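Local coordinates for signal recognition particle 19 kDa protein (Pyrococcus furiosus, PDB 3DLU), which binds 7S RNA and, together with SRP54, organises the ribonucleic core of the archaeal signal recognition particle, at the interface of chains A and B. Residues are numbered along the deposited sequence; one frame, centred on the assembly and turned at random. Chains: chain A/B, Signal recognition particle 19 kDa protein.

The interface of chains A and B. Residues chain A 49-52; chain B 54-56.
A:Val51 and B:Lys55 face each other as a pair in an antiparallel beta bridge, joining strand 47-56 of chain A edge to edge with strand 47-55 of chain B. This pair exchanges two backbone hydrogen bonds: A:Val51 N gives its hydrogen to B:Lys55 O at 3.0 Å, and B:Lys55 N returns one to A:Val51 O at 2.8 Å. In the model the sheet therefore runs on from one copy of the protein into the other, and two-fold symmetry repeats the same contacts; whether this pairing exists outside the crystal, the structure alone does not show.

On one side of this ladder, A:Arg50 holds B:Asp54. Its CG stands anti to the backbone N (chi1 172°), and the extended chain slants along its own strand toward A:Glu52 and sets the guanidinium against B:Asp54, whose side chain it meets at about a right angle. The grip is side-on, one nitrogen to each carboxylate oxygen. A:Arg50 NE meets B:Asp54 OD1 at 2.9 Å, a salt bridge as well as a hydrogen bond, reaching the syn side of the oxygen along a bent path. The bond from A:Arg50 NH2 to B:Asp54 OD2, 3.0 Å long, is much straighter; OD2 lies in the guanidinium plane, yet the donor approaches from above the carboxylate plane. This mismatch follows from the two flat groups being turned 69° apart.

CG of A:Arg50 lies 3.6 Å from CD2 of B:Leu56, with CD close by, the two side chains side by side and pointing the same way. With an alanine in place of A:Arg50, the carboxylate of B:Asp54 would probably lose its cationic mate and B:Leu56 the methylenes it packs on.

Further out, A:Glu52 bridges to B:Asp54 through the strand pairing, while its own carboxylate bends away at chi2 (-81°), which probably limits repulsion between the two acids. Its CB sits 3.6 Å above the plane of the A:Arg50 guanidinium, toward the rim.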
loop_
_atom_site.group_PDB
_atom_site.type_symbol
_atom_site.label_atom_id
_atom_site.label_comp_id
_atom_site.label_asym_id
_atom_site.label_seq_id
_atom_site.Cartn_x
_atom_site.Cartn_y
_atom_site.Cartn_z
ATOM N N ILE A 49 -14.313 -2.280 -5.104
ATOM C CA ILE A 49 -13.391 -2.417 -6.233
ATOM C C ILE A 49 -11.931 -2.601 -5.782
ATOM O O ILE A 49 -11.216 -3.475 -6.291
ATOM C CB ILE A 49 -13.504 -1.182 -7.161
ATOM C CG1 ILE A 49 -14.947 -1.007 -7.663
ATOM C CG2 ILE A 49 -12.508 -1.249 -8.318
ATOM C CD1 ILE A 49 -15.526 -2.255 -8.339
ATOM N N ARG A 50 -11.486 -1.771 -4.840
ATOM C CA ARG A 50 -10.134 -1.881 -4.272
ATOM C C ARG A 50 -10.151 -1.539 -2.789
ATOM O O ARG A 50 -10.840 -0.617 -2.379
ATOM C CB ARG A 50 -9.152 -0.922 -4.962
ATOM C CG ARG A 50 -7.776 -0.867 -4.246
ATOM C CD ARG A 50 -6.757 0.032 -4.956
ATOM N NE ARG A 50 -5.383 -0.205 -4.497
ATOM C CZ ARG A 50 -4.570 0.732 -4.008
ATOM N NH1 ARG A 50 -4.982 1.988 -3.894
ATOM N NH2 ARG A 50 -3.331 0.416 -3.638
ATOM N N VAL A 51 -9.382 -2.268 -1.993
ATOM C CA VAL A 51 -9.186 -1.914 -0.588
ATOM C C VAL A 51 -7.701 -1.916 -0.292
ATOM O O VAL A 51 -7.043 -2.923 -0.494
ATOM C CB VAL A 51 -9.848 -2.940 0.350
ATOM C CG1 VAL A 51 -9.724 -2.497 1.817
ATOM C CG2 VAL A 51 -11.294 -3.148 -0.027
ATOM N N GLU A 52 -7.155 -0.803 0.179
ATOM C CA GLU A 52 -5.750 -0.803 0.568
ATOM C C GLU A 52 -5.659 -0.324 1.993
ATOM O O GLU A 52 -6.342 0.626 2.374
ATOM C CB GLU A 52 -4.908 0.118 -0.321
ATOM C CG GLU A 52 -3.390 -0.113 -0.194
ATOM C CD GLU A 52 -2.761 0.560 1.021
ATOM O OE1 GLU A 52 -3.290 1.591 1.473
ATOM O OE2 GLU A 52 -1.725 0.060 1.515
ATOM N N ASP B 54 -3.199 -5.035 -0.059
ATOM C CA ASP B 54 -3.902 -4.409 -1.164
ATOM C C ASP B 54 -4.827 -5.475 -1.718
ATOM O O ASP B 54 -4.385 -6.588 -1.993
ATOM C CB ASP B 54 -2.897 -3.949 -2.228
ATOM C CG ASP B 54 -3.487 -2.954 -3.207
ATOM O OD1 ASP B 54 -4.700 -2.662 -3.124
ATOM O OD2 ASP B 54 -2.740 -2.460 -4.075
ATOM N N LYS B 55 -6.116 -5.171 -1.842
ATOM C CA LYS B 55 -7.059 -6.172 -2.355
ATOM C C LYS B 55 -7.716 -5.604 -3.595
ATOM O O LYS B 55 -8.254 -4.507 -3.558
ATOM C CB LYS B 55 -8.128 -6.511 -1.312
ATOM C CG LYS B 55 -7.574 -6.852 0.049
ATOM C CD LYS B 55 -8.708 -7.144 1.021
ATOM C CE LYS B 55 -8.213 -7.261 2.448
ATOM N NZ LYS B 55 -9.321 -7.659 3.354
ATOM N N LEU B 56 -7.662 -6.338 -4.700
ATOM C CA LEU B 56 -8.135 -5.797 -5.971
ATOM C C LEU B 56 -9.141 -6.745 -6.600
ATOM O O LEU B 56 -8.893 -7.945 -6.666
ATOM C CB LEU B 56 -6.968 -5.604 -6.930
ATOM C CG LEU B 56 -5.801 -4.757 -6.425
ATOM C CD1 LEU B 56 -4.565 -4.955 -7.278
ATOM C CD2 LEU B 56 -6.195 -3.286 -6.374
#